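Local coordinates for protein thiosulfate reductase (Thermus thermophilus, PDB 2VPZ) that probably reduces sulfur compounds such as polysulfide or thiosulfate, using bound molybdenum, two molybdopterin guanine dinucleotides and a 4Fe-4S cluster, at residues 435-438 against 439-442; 472-476 against 477-481; 519-522 against 523-527; 699-703 against 704-708; 133-136 against 137-141. One frame throughout, in Å; residues are numbered along the deposited sequence.

Contact 1: 435-438 against 439-442. With MGD (2-amino-5,6-dimercapto-7-methyl-3,7,8a,9-tetrahydro-8-oxa-1,3,9,10-tetraaza-anthracen-4-one guanosine dinucleotide), chain H.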
# COMPACT_ATOMS: atom_id res chain seq x y z
N LEU A 435 -38.10 -40.22 -29.63
CA LEU A 435 -36.98 -39.29 -29.36
C LEU A 435 -35.89 -39.89 -28.45
O LEU A 435 -36.18 -40.54 -27.43
CB LEU A 435 -37.43 -37.96 -28.68
CG LEU A 435 -36.35 -36.98 -28.11
CD1 LEU A 435 -35.62 -36.26 -29.27
CD2 LEU A 435 -36.96 -35.94 -27.14
N PHE A 436 -34.63 -39.66 -28.85
CA PHE A 436 -33.42 -40.03 -28.11
C PHE A 436 -32.80 -38.74 -27.53
O PHE A 436 -32.77 -37.71 -28.21
CB PHE A 436 -32.34 -40.68 -29.00
CG PHE A 436 -32.46 -42.16 -29.18
CD1 PHE A 436 -33.49 -42.69 -29.95
CD2 PHE A 436 -31.56 -43.03 -28.55
CE1 PHE A 436 -33.63 -44.09 -30.11
CE2 PHE A 436 -31.69 -44.43 -28.70
CZ PHE A 436 -32.73 -44.96 -29.47
N ALA A 437 -32.32 -38.82 -26.29
CA ALA A 437 -31.62 -37.73 -25.60
C ALA A 437 -30.31 -38.30 -25.06
O ALA A 437 -30.27 -38.97 -24.01
CB ALA A 437 -32.48 -37.16 -24.40
N TYR A 438 -29.25 -38.09 -25.82
CA TYR A 438 -27.93 -38.57 -25.41
C TYR A 438 -27.21 -37.41 -24.67
O TYR A 438 -26.79 -36.46 -25.31
CB TYR A 438 -27.10 -39.05 -26.61
CG TYR A 438 -25.68 -39.42 -26.20
CD1 TYR A 438 -25.43 -40.61 -25.51
CD2 TYR A 438 -24.62 -38.51 -26.36
CE1 TYR A 438 -24.16 -40.90 -24.99
CE2 TYR A 438 -23.35 -38.79 -25.85
CZ TYR A 438 -23.13 -39.99 -25.17
OH TYR A 438 -21.89 -40.28 -24.63
N GLY A 439 -27.10 -37.48 -23.34
CA GLY A 439 -26.44 -36.45 -22.55
C GLY A 439 -26.76 -35.00 -22.91
O GLY A 439 -25.87 -34.19 -23.18
N ILE A 440 -28.04 -34.67 -22.94
CA ILE A 440 -28.46 -33.31 -23.31
C ILE A 440 -29.62 -32.95 -22.36
O ILE A 440 -30.56 -33.73 -22.19
CB ILE A 440 -28.82 -33.27 -24.89
CG1 ILE A 440 -29.06 -31.85 -25.38
CG2 ILE A 440 -30.00 -34.20 -25.19
CD1 ILE A 440 -30.48 -31.32 -25.16
N ASN A 441 -29.53 -31.80 -21.70
CA ASN A 441 -30.52 -31.39 -20.69
C ASN A 441 -31.82 -30.81 -21.30
O ASN A 441 -31.95 -29.61 -21.48
CB ASN A 441 -29.85 -30.40 -19.71
CG ASN A 441 -30.31 -30.59 -18.26
OD1 ASN A 441 -29.50 -30.61 -17.32
ND2 ASN A 441 -31.62 -30.71 -18.07
N LEU A 442 -32.79 -31.68 -21.59
CA LEU A 442 -34.06 -31.24 -22.17
C LEU A 442 -34.75 -30.07 -21.43
O LEU A 442 -35.25 -29.13 -22.06
CB LEU A 442 -35.05 -32.42 -22.34
CG LEU A 442 -34.67 -33.60 -23.24
CD1 LEU A 442 -35.83 -34.64 -23.30
CD2 LEU A 442 -34.29 -33.10 -24.66
PB MGD H . -25.79 -29.70 -19.34
O1B MGD H . -26.72 -28.93 -18.46
O2B MGD H . -24.39 -29.98 -18.87
O3B MGD H . -25.93 -28.95 -20.77
O3A MGD H . -26.27 -27.83 -22.98
PA MGD H . -26.07 -29.28 -22.35
O1A MGD H . -24.76 -29.98 -22.65
O2A MGD H . -27.36 -29.99 -22.55
O5' MGD H . -26.40 -31.11 -19.65
C5' MGD H . -25.58 -32.27 -19.79
C4' MGD H . -26.51 -33.47 -19.61
O4' MGD H . -25.65 -34.54 -20.00
C3' MGD H . -26.93 -33.77 -18.19
O3' MGD H . -28.14 -34.53 -18.30
C2' MGD H . -25.76 -34.64 -17.70
O2' MGD H . -26.23 -35.40 -16.62
C1' MGD H . -25.41 -35.49 -18.92
N9 MGD H . -24.03 -36.08 -19.03
C8 MGD H . -22.89 -35.54 -18.61
N7 MGD H . -21.80 -36.28 -18.89
C5 MGD H . -22.22 -37.36 -19.58
C6 MGD H . -21.59 -38.58 -20.26
O6 MGD H . -20.33 -38.83 -20.22
N1 MGD H . -22.47 -39.42 -20.90
C2 MGD H . -23.82 -39.24 -20.96
N2 MGD H . -24.68 -40.09 -21.59
N3 MGD H . -24.38 -38.16 -20.38
C4 MGD H . -23.69 -37.21 -19.67
C10 MGD H . -25.14 -27.00 -23.38
C11 MGD H . -25.68 -25.86 -24.18
O11 MGD H . -26.83 -25.40 -23.46
C12 MGD H . -24.76 -24.74 -24.49
S12 MGD H . -23.20 -25.00 -25.15
C13 MGD H . -25.13 -23.46 -24.36
S13 MGD H . -24.17 -22.13 -24.63
C14 MGD H . -26.42 -22.98 -23.99
N15 MGD H . -26.32 -22.31 -22.66
C16 MGD H . -27.54 -22.01 -22.10
C17 MGD H . -27.83 -20.93 -21.15
O17 MGD H . -26.90 -20.18 -20.73
N18 MGD H . -29.09 -20.75 -20.77
C19 MGD H . -30.11 -21.52 -21.20
N19 MGD H . -31.39 -21.36 -20.74
N20 MGD H . -29.90 -22.50 -22.09
C21 MGD H . -28.69 -22.81 -22.54
N22 MGD H . -28.53 -23.84 -23.37
C23 MGD H . -27.32 -24.18 -24.04
O HOH W 1 -29.63 -37.08 -21.30
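At the C-terminal end of strand 435-438, in a parallel sheet, the chain turns through Tyr438 and Gly439 into a loop that binds one molybdopterin guanine dinucleotide, the usual place for a ligand in a parallel alpha/beta domain. Apolar side chains close the turn from within. Ala437 CB meets Ile440 CG2 at 3.9 Å, and Leu435 CD2 lies 4.2 Å from Leu442 CD1, so the loop folds back beside its own strand. Tyr438 sets CG opposite its backbone N (chi1 174°), and the ring reaches the guanine, where CE1 is 3.5 Å from MGD N2; its hydroxyl is hydrogen-bonded to Glu482 and its ring stacks on Phe152. With an alanine here, the guanine amino group would probably lose its aromatic neighbour and Glu482 a hydrogen-bond partner. Gly439 suits its place twice over: its phi is positive, and a CB would clash with MGD N3. Its carbonyl carbon C is already 3.1 Å from MGD O4'. Beyond it, Ile440 sets CG1 beside the diphosphate, and the backbone N of Asn441 donates a nearly straight hydrogen bond (171°) to phosphate oxygen MGD O2A at 3.0 Å.

Contact 2: 472-476 against 477-481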
# COMPACT_ATOMS: atom_id res chain seq x y z
N HIS A 472 -35.24 -34.50 -16.47
CA HIS A 472 -35.71 -34.96 -17.80
C HIS A 472 -35.35 -36.43 -18.15
O HIS A 472 -35.77 -36.94 -19.17
CB HIS A 472 -35.12 -34.15 -18.96
CG HIS A 472 -33.72 -34.49 -19.28
ND1 HIS A 472 -33.36 -35.35 -20.25
CD2 HIS A 472 -32.61 -34.20 -18.61
CE1 HIS A 472 -32.07 -35.58 -20.18
NE2 HIS A 472 -31.58 -34.88 -19.19
N VAL A 473 -34.52 -37.09 -17.34
CA VAL A 473 -34.15 -38.50 -17.56
C VAL A 473 -35.28 -39.40 -16.98
O VAL A 473 -35.60 -40.47 -17.52
CB VAL A 473 -32.78 -38.89 -16.88
CG1 VAL A 473 -32.50 -40.39 -17.01
CG2 VAL A 473 -31.62 -38.05 -17.49
N MET A 474 -35.89 -38.94 -15.89
CA MET A 474 -36.97 -39.65 -15.22
C MET A 474 -38.37 -39.43 -15.85
O MET A 474 -39.40 -39.60 -15.20
CB MET A 474 -36.98 -39.35 -13.70
CG MET A 474 -35.59 -39.42 -13.02
SD MET A 474 -34.70 -40.99 -13.31
CE MET A 474 -35.76 -42.18 -12.39
N TRP A 475 -38.40 -39.02 -17.12
CA TRP A 475 -39.64 -38.89 -17.92
C TRP A 475 -39.56 -39.91 -19.06
O TRP A 475 -40.44 -39.97 -19.91
CB TRP A 475 -39.81 -37.51 -18.56
CG TRP A 475 -40.49 -36.50 -17.70
CD1 TRP A 475 -40.13 -36.11 -16.43
CD2 TRP A 475 -41.65 -35.73 -18.03
NE1 TRP A 475 -40.99 -35.15 -15.96
CE2 TRP A 475 -41.93 -34.89 -16.93
CE3 TRP A 475 -42.47 -35.65 -19.17
CZ2 TRP A 475 -43.02 -34.00 -16.91
CZ3 TRP A 475 -43.55 -34.77 -19.17
CH2 TRP A 475 -43.81 -33.94 -18.04
N ALA A 476 -38.50 -40.71 -19.08
CA ALA A 476 -38.28 -41.68 -20.15
C ALA A 476 -38.85 -43.12 -20.05
O ALA A 476 -39.03 -43.65 -18.94
CB ALA A 476 -36.73 -41.79 -20.41
N ASP A 477 -39.19 -43.72 -21.21
CA ASP A 477 -39.58 -45.15 -21.30
C ASP A 477 -38.10 -45.66 -21.53
O ASP A 477 -37.52 -45.34 -22.55
CB ASP A 477 -40.37 -45.55 -22.59
CG ASP A 477 -41.26 -44.45 -23.15
OD1 ASP A 477 -42.05 -43.89 -22.36
OD2 ASP A 477 -41.17 -44.16 -24.37
N VAL A 478 -37.52 -46.43 -20.62
CA VAL A 478 -36.11 -46.85 -20.78
C VAL A 478 -35.06 -45.74 -20.59
O VAL A 478 -34.98 -44.74 -21.35
CB VAL A 478 -35.73 -47.55 -22.18
CG1 VAL A 478 -34.58 -48.57 -21.96
CG2 VAL A 478 -36.92 -48.24 -22.83
N ILE A 479 -34.25 -45.97 -19.55
CA ILE A 479 -33.13 -45.15 -19.09
C ILE A 479 -31.93 -46.09 -19.27
O ILE A 479 -31.97 -47.22 -18.78
CB ILE A 479 -33.26 -44.78 -17.55
CG1 ILE A 479 -34.44 -43.85 -17.29
CG2 ILE A 479 -31.93 -44.15 -17.04
CD1 ILE A 479 -35.02 -43.90 -15.86
N LEU A 480 -30.87 -45.66 -19.96
CA LEU A 480 -29.66 -46.49 -20.13
C LEU A 480 -28.47 -45.79 -19.43
O LEU A 480 -28.11 -44.67 -19.81
CB LEU A 480 -29.37 -46.74 -21.64
CG LEU A 480 -30.53 -47.25 -22.53
CD1 LEU A 480 -30.09 -47.37 -24.00
CD2 LEU A 480 -31.08 -48.60 -22.01
N PRO A 481 -27.84 -46.44 -18.40
CA PRO A 481 -26.69 -45.81 -17.71
C PRO A 481 -25.35 -45.84 -18.45
O PRO A 481 -24.78 -46.93 -18.63
CB PRO A 481 -26.66 -46.50 -16.35
CG PRO A 481 -27.18 -47.90 -16.64
CD PRO A 481 -28.19 -47.74 -17.79
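Ile479 places CG1 beside its own backbone N (chi1 -67°) and CG2 on the carbonyl side, while Val473 turns CG1 opposite its backbone N (chi1 174°); the branches of the two residues therefore meet, with Val473 CG1 3.8 Å from Ile479 CG2 and the two side chains crossing at about a right angle. Met474 begins by pointing away, but bends at chi2 and again at chi3 (-67°), which doubles the flexible chain back so that SD comes to 3.9 Å from Ile479 CD1. Ile479 CG1 also lies 3.6 Å from the carbonyl oxygen O of Val473, which itself accepts a backbone hydrogen bond from Ala476 N at 3.3 Å, so the isoleucine covers the turn that this bond closes. A small side chain suits Ala476, whose CB lies 3.6 Å from Val478 O. Asp477 turns the other way, and its buried carboxylate is amply matched, with salt bridges from OD1 to Arg101 and Arg107 and a hydrogen bond from the backbone N of Tyr462 to OD2. The other branch of Val473, CG2, sits over one face of the His472 ring, toward its rim, and His472 touches the dinucleotide cofactor. This is an apolar turn at the entry to a strand, leading 479-481 into line beside 462-466 in the parallel sheet of an alpha/beta cofactor-binding domain.

Contact 3: 519-522 against 523-527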
# COMPACT_ATOMS: atom_id res chain seq x y z
N TRP A 519 -20.02 -46.16 -27.32
CA TRP A 519 -19.65 -46.83 -28.58
C TRP A 519 -20.33 -48.22 -28.61
O TRP A 519 -20.87 -48.64 -29.64
CB TRP A 519 -18.11 -46.99 -28.77
CG TRP A 519 -17.38 -47.93 -27.78
CD1 TRP A 519 -16.60 -47.55 -26.70
CD2 TRP A 519 -17.35 -49.39 -27.78
NE1 TRP A 519 -16.12 -48.67 -26.05
CE2 TRP A 519 -16.56 -49.80 -26.68
CE3 TRP A 519 -17.92 -50.38 -28.61
CZ2 TRP A 519 -16.32 -51.17 -26.38
CZ3 TRP A 519 -17.69 -51.76 -28.31
CH2 TRP A 519 -16.89 -52.12 -27.21
N TRP A 520 -20.34 -48.89 -27.45
CA TRP A 520 -20.95 -50.21 -27.25
C TRP A 520 -22.49 -50.18 -27.33
O TRP A 520 -23.09 -51.06 -27.94
CB TRP A 520 -20.53 -50.82 -25.89
CG TRP A 520 -20.98 -52.29 -25.65
CD1 TRP A 520 -20.26 -53.43 -25.93
CD2 TRP A 520 -22.24 -52.75 -25.09
NE1 TRP A 520 -20.99 -54.55 -25.58
CE2 TRP A 520 -22.20 -54.17 -25.06
CE3 TRP A 520 -23.40 -52.10 -24.62
CZ2 TRP A 520 -23.28 -54.95 -24.57
CZ3 TRP A 520 -24.48 -52.88 -24.12
CH2 TRP A 520 -24.40 -54.30 -24.11
N ILE A 521 -23.11 -49.17 -26.72
CA ILE A 521 -24.57 -49.01 -26.75
C ILE A 521 -25.05 -48.76 -28.22
O ILE A 521 -26.05 -49.34 -28.66
CB ILE A 521 -25.05 -47.83 -25.78
CG1 ILE A 521 -24.87 -48.22 -24.31
CG2 ILE A 521 -26.52 -47.46 -26.06
CD1 ILE A 521 -24.90 -47.04 -23.30
N ALA A 522 -24.32 -47.93 -28.97
CA ALA A 522 -24.63 -47.61 -30.38
C ALA A 522 -24.51 -48.88 -31.28
O ALA A 522 -25.47 -49.25 -31.98
CB ALA A 522 -23.69 -46.46 -30.91
N ARG A 523 -23.36 -49.54 -31.24
CA ARG A 523 -23.17 -50.78 -31.97
C ARG A 523 -24.28 -51.84 -31.63
O ARG A 523 -24.83 -52.47 -32.53
CB ARG A 523 -21.79 -51.38 -31.64
CG ARG A 523 -21.42 -52.60 -32.43
CD ARG A 523 -19.96 -52.92 -32.26
NE ARG A 523 -19.61 -54.28 -32.67
CZ ARG A 523 -20.13 -55.41 -32.18
NH1 ARG A 523 -21.04 -55.37 -31.23
NH2 ARG A 523 -19.72 -56.58 -32.65
N GLU A 524 -24.60 -52.00 -30.35
CA GLU A 524 -25.64 -52.94 -29.89
C GLU A 524 -27.06 -52.63 -30.42
O GLU A 524 -27.89 -53.53 -30.56
CB GLU A 524 -25.67 -53.05 -28.36
CG GLU A 524 -24.48 -53.79 -27.78
CD GLU A 524 -24.42 -55.24 -28.25
OE1 GLU A 524 -25.46 -55.92 -28.15
OE2 GLU A 524 -23.34 -55.67 -28.73
N LEU A 525 -27.34 -51.36 -30.67
CA LEU A 525 -28.63 -50.94 -31.23
C LEU A 525 -28.53 -51.08 -32.77
O LEU A 525 -29.50 -51.47 -33.42
CB LEU A 525 -28.99 -49.48 -30.82
CG LEU A 525 -29.46 -49.26 -29.36
CD1 LEU A 525 -29.35 -47.78 -28.92
CD2 LEU A 525 -30.91 -49.79 -29.19
N GLY A 526 -27.34 -50.78 -33.30
CA GLY A 526 -27.04 -50.86 -34.72
C GLY A 526 -27.14 -52.24 -35.35
O GLY A 526 -27.55 -52.38 -36.52
N LEU A 527 -26.77 -53.26 -34.59
CA LEU A 527 -26.88 -54.66 -35.01
C LEU A 527 -28.40 -55.07 -34.99
O LEU A 527 -28.87 -55.73 -35.92
CB LEU A 527 -25.98 -55.60 -34.15
CG LEU A 527 -24.45 -55.36 -34.12
CD1 LEU A 527 -23.69 -56.59 -33.55
CD2 LEU A 527 -23.92 -55.01 -35.53
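Four backbone hydrogen bonds of the alpha-helical kind join Trp519, Trp520, Ile521 and Ala522 to the residues four places on. The straightest runs from Arg523 N to Trp519 O (3.1 Å, 172°), while Gly526 N to Ala522 O is the shortest at 2.8 Å; Leu525 N gives Ala522 O a weak second bond. Next comes a salt bridge, Arg523 NH1 to Glu524 OE2 at 3.4 Å, with the oxygen in the guanidinium plane. Each charged group has another partner: Arg523 NE bonds to the Trp537 carbonyl, and Glu524 OE1 pairs with Arg528. Glu524, bent at chi2, lays CG over the six-membered ring of Trp520, 3.4 Å from its centroid and only 4° off the normal, a CH-pi contact. The carboxylate plane follows the ring, 20° from parallel. Were an alanine to replace Trp520, the Glu524 methylene would probably lose its platform and Lys516 its cation-pi partner. Ile521 and Leu525 lie side by side, with CG2 of the first 4.0 Å from CD1 of the second. These two face helix 117-134, at Trp117, Leu121 and Ile124. Ala522, whose small size suits a close approach, touches Trp151 and Leu156 of helix 149-160, and Ile521 also touches Phe152 there.

Contact 4: 699-703 against 704-708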
# COMPACT_ATOMS: atom_id res chain seq x y z
N PHE A 699 -29.11 -23.61 -12.18
CA PHE A 699 -29.59 -23.94 -10.82
C PHE A 699 -31.12 -24.11 -10.90
O PHE A 699 -31.67 -24.08 -12.01
CB PHE A 699 -29.20 -22.88 -9.77
CG PHE A 699 -27.74 -22.93 -9.33
CD1 PHE A 699 -26.75 -22.29 -10.07
CD2 PHE A 699 -27.37 -23.62 -8.16
CE1 PHE A 699 -25.40 -22.34 -9.67
CE2 PHE A 699 -26.04 -23.68 -7.73
CZ PHE A 699 -25.04 -23.04 -8.49
N GLY A 700 -31.80 -24.31 -9.78
CA GLY A 700 -33.24 -24.52 -9.80
C GLY A 700 -33.72 -25.90 -10.21
O GLY A 700 -34.81 -26.03 -10.77
N HIS A 701 -32.94 -26.94 -9.96
CA HIS A 701 -33.36 -28.31 -10.32
C HIS A 701 -34.58 -28.79 -9.51
O HIS A 701 -34.68 -28.47 -8.31
CB HIS A 701 -32.20 -29.37 -10.04
CG HIS A 701 -30.97 -29.25 -10.86
ND1 HIS A 701 -30.68 -30.08 -11.90
CD2 HIS A 701 -29.94 -28.40 -10.77
CE1 HIS A 701 -29.52 -29.74 -12.43
NE2 HIS A 701 -29.05 -28.71 -11.76
N LYS A 702 -35.52 -29.47 -10.17
CA LYS A 702 -36.62 -30.14 -9.46
C LYS A 702 -36.29 -31.61 -9.84
O LYS A 702 -36.78 -32.15 -10.83
CB LYS A 702 -38.03 -29.79 -9.95
CG LYS A 702 -38.12 -28.75 -11.05
CD LYS A 702 -38.32 -27.33 -10.51
CE LYS A 702 -38.23 -26.27 -11.63
NZ LYS A 702 -37.50 -25.02 -11.18
N ALA A 703 -35.38 -32.23 -9.08
CA ALA A 703 -34.97 -33.61 -9.33
C ALA A 703 -34.54 -34.20 -7.97
O ALA A 703 -33.34 -34.22 -7.65
CB ALA A 703 -33.81 -33.61 -10.36
N PRO A 704 -35.52 -34.70 -7.16
CA PRO A 704 -35.28 -35.30 -5.84
C PRO A 704 -34.20 -36.36 -5.68
O PRO A 704 -33.64 -36.54 -4.60
CB PRO A 704 -36.65 -35.87 -5.42
CG PRO A 704 -37.64 -35.26 -6.37
CD PRO A 704 -36.86 -35.05 -7.65
N LEU A 705 -33.95 -37.09 -6.76
CA LEU A 705 -32.96 -38.16 -6.72
C LEU A 705 -31.51 -37.66 -6.78
O LEU A 705 -30.61 -38.37 -6.34
CB LEU A 705 -33.30 -39.24 -7.78
CG LEU A 705 -34.62 -40.01 -7.53
CD1 LEU A 705 -34.92 -40.96 -8.71
CD2 LEU A 705 -34.57 -40.80 -6.20
N MET A 706 -31.28 -36.47 -7.35
CA MET A 706 -29.93 -35.83 -7.31
C MET A 706 -30.12 -35.06 -5.95
O MET A 706 -30.57 -33.91 -5.90
CB MET A 706 -29.66 -34.86 -8.49
CG MET A 706 -29.37 -35.50 -9.88
SD MET A 706 -29.27 -34.28 -11.25
CE MET A 706 -27.62 -33.59 -11.05
N ARG A 707 -29.78 -35.73 -4.84
CA ARG A 707 -29.98 -35.20 -3.51
C ARG A 707 -29.32 -33.85 -3.10
O ARG A 707 -29.93 -33.10 -2.31
CB ARG A 707 -29.79 -36.34 -2.46
CG ARG A 707 -30.80 -37.53 -2.65
CD ARG A 707 -31.01 -38.40 -1.38
NE ARG A 707 -31.59 -37.65 -0.25
CZ ARG A 707 -31.30 -37.86 1.04
NH1 ARG A 707 -30.44 -38.79 1.40
NH2 ARG A 707 -31.86 -37.09 1.97
N LEU A 708 -28.15 -33.48 -3.59
CA LEU A 708 -27.62 -32.14 -3.28
C LEU A 708 -27.82 -31.02 -4.31
O LEU A 708 -27.31 -29.93 -4.10
CB LEU A 708 -26.12 -32.12 -2.81
CG LEU A 708 -25.15 -33.22 -3.16
CD1 LEU A 708 -23.70 -32.84 -2.75
CD2 LEU A 708 -25.60 -34.53 -2.47
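Met706 and His701 turn toward each other across a type I beta turn that runs from Ala703 to Met706. The sulfur approaches the imidazole obliquely: SD is 5.1 Å from the ring centroid and 44° off the ring normal, and its nearest ring atom, His701 ND1, is 4.5 Å away. Methionine gets there with a chain that runs out straight at chi2 and bends at chi3 (79°), while CG lies beside the backbone N. The ring is also met by His444, and its NE2 makes weak hydrogen bonds with the carbonyl oxygens of Gly698 and Ala632, which probably limits how freely the ring turns.

The turn is closed by Met706 N donating to Ala703 O at 3.1 Å, a bent bond (142°) in which the donor stands above the carbonyl plane. Pro704 occupies the second position of the turn, where its ring-restricted phi is just what a type I turn asks for, and its CD rests 4.3 Å from Ala703 CB. Lys702 points the other way and curls back over its own segment: NZ donates to Gly700 O at 2.9 Å, in the carbonyl plane, is also paired with Glu677, and makes a cation-pi contact with Tyr718. Gly700 takes a positive phi, which glycine accepts easily.

In this loop of the dinucleotide-binding domain one turn bond and a proline shape the turn, while backbone bonds from Gly700 and His701 to Arg712 and Gly711 tie down the segment before it. The lysine's charge is met by a carboxylate, and the sulfur-imidazole contact can add at most a weak attraction; the Met706 side chain lies about 6 Å from a bound dinucleotide cofactor.

Contact 5: 133-136 against 137-141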
# COMPACT_ATOMS: atom_id res chain seq x y z
N GLU A 133 -42.40 -48.57 -39.72
CA GLU A 133 -43.21 -49.23 -40.71
C GLU A 133 -44.48 -48.41 -41.06
O GLU A 133 -44.92 -48.42 -42.22
CB GLU A 133 -43.51 -50.72 -40.36
CG GLU A 133 -42.28 -51.63 -39.94
CD GLU A 133 -40.98 -51.50 -40.79
OE1 GLU A 133 -39.87 -51.75 -40.21
OE2 GLU A 133 -41.04 -51.18 -42.00
N LYS A 134 -45.05 -47.66 -40.13
CA LYS A 134 -46.18 -46.81 -40.48
C LYS A 134 -45.82 -45.28 -40.64
O LYS A 134 -46.64 -44.53 -41.15
CB LYS A 134 -47.42 -47.04 -39.55
CG LYS A 134 -47.26 -46.67 -38.08
CD LYS A 134 -47.89 -47.72 -37.12
CE LYS A 134 -49.38 -47.47 -36.88
NZ LYS A 134 -49.66 -46.02 -36.58
N TYR A 135 -44.62 -44.83 -40.26
CA TYR A 135 -44.22 -43.41 -40.46
C TYR A 135 -42.90 -43.15 -41.26
O TYR A 135 -42.73 -42.08 -41.86
CB TYR A 135 -44.12 -42.59 -39.13
CG TYR A 135 -45.31 -42.63 -38.17
CD1 TYR A 135 -45.36 -43.55 -37.13
CD2 TYR A 135 -46.39 -41.72 -38.30
CE1 TYR A 135 -46.44 -43.60 -36.23
CE2 TYR A 135 -47.49 -41.76 -37.39
CZ TYR A 135 -47.51 -42.71 -36.35
OH TYR A 135 -48.56 -42.77 -35.46
N GLY A 136 -41.97 -44.10 -41.29
CA GLY A 136 -40.70 -43.88 -41.97
C GLY A 136 -39.59 -43.66 -40.93
O GLY A 136 -39.94 -43.42 -39.77
N PRO A 137 -38.27 -43.66 -41.27
CA PRO A 137 -37.30 -43.42 -40.19
C PRO A 137 -37.12 -41.97 -39.66
O PRO A 137 -36.53 -41.74 -38.59
CB PRO A 137 -35.99 -44.02 -40.74
CG PRO A 137 -36.12 -43.84 -42.26
CD PRO A 137 -37.61 -43.61 -42.58
N GLU A 138 -37.62 -41.00 -40.42
CA GLU A 138 -37.53 -39.58 -40.09
C GLU A 138 -38.46 -39.15 -38.94
O GLU A 138 -38.46 -37.99 -38.48
CB GLU A 138 -37.78 -38.73 -41.35
CG GLU A 138 -37.12 -39.31 -42.60
CD GLU A 138 -38.10 -40.00 -43.57
OE1 GLU A 138 -38.94 -40.81 -43.09
OE2 GLU A 138 -38.01 -39.73 -44.79
N ALA A 139 -39.28 -40.10 -38.50
CA ALA A 139 -40.18 -39.86 -37.39
C ALA A 139 -39.42 -40.11 -36.07
O ALA A 139 -40.03 -40.20 -35.02
CB ALA A 139 -41.45 -40.76 -37.48
N ILE A 140 -38.09 -40.23 -36.13
CA ILE A 140 -37.31 -40.38 -34.92
C ILE A 140 -36.24 -39.24 -34.81
O ILE A 140 -35.38 -39.09 -35.69
CB ILE A 140 -36.64 -41.83 -34.81
CG1 ILE A 140 -37.72 -42.91 -34.87
CG2 ILE A 140 -35.83 -41.95 -33.50
CD1 ILE A 140 -37.34 -44.29 -34.24
N ALA A 141 -36.37 -38.40 -33.78
CA ALA A 141 -35.43 -37.30 -33.54
C ALA A 141 -34.36 -37.82 -32.60
O ALA A 141 -34.61 -38.61 -31.68
CB ALA A 141 -36.13 -36.05 -32.90
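Past the end of helix 117-134, which Tyr135 is the first to leave, Gly136 takes phi 105° and psi 168°. Only glycine fits comfortably here: a CB would be jammed against the carbonyl oxygen of Tyr135 and would clash with Glu138 OE1. Glu138 bends at chi2 and brings OE1 to 3.7 Å from Gly136 CA, where a CB would otherwise stand. Pro137 follows directly, with no N-H to donate, and its carbonyl oxygen O accepts a backbone hydrogen bond from Ile140 N at 3.3 Å as well as one from the Trp160 indole. Across the turn the main apolar touch is Tyr135 CB against Ala139 CB, at 3.6 Å. Tyr135 sets CG beside its backbone N (chi1 -52°), and the side chain also touches Pro431 and Lys433. Ala139 suits its position by being small, since its CB also lies 3.8 Å from Gly136 O and packs on Ile131 of the helix. The glycine and proline lie in the connection that follows the helix end and leads from helix 117-134 into strand 141-144, the helix-to-strand step of a parallel alpha/beta fold.

Overall arrangement
Contacts 1, 2 and 5 serve one parallel sheet: contact 5 feeds strand 141-144, which pairs with 435-438 through Phe436 N and Ala141 O (3.0 Å, probably a hydrogen bond), and contact 2 leads into its edge strand within this chain, 479-481. Contacts 1 and 2 are buried and mainly apolar, meeting at His472 beside the cofactor. Contact 3, farther out, is a helix rich in hydrogen bonds and charges, joined to the sheet by Phe436 on Leu525 and Leu480 on Ile521. Contact 4 belongs to the dinucleotide-binding domain and includes exposed residues; Met474 touches its Leu705. Contact 5, partly buried and away from the cofactors, lies about 34 Å from contact 4, centre to centre.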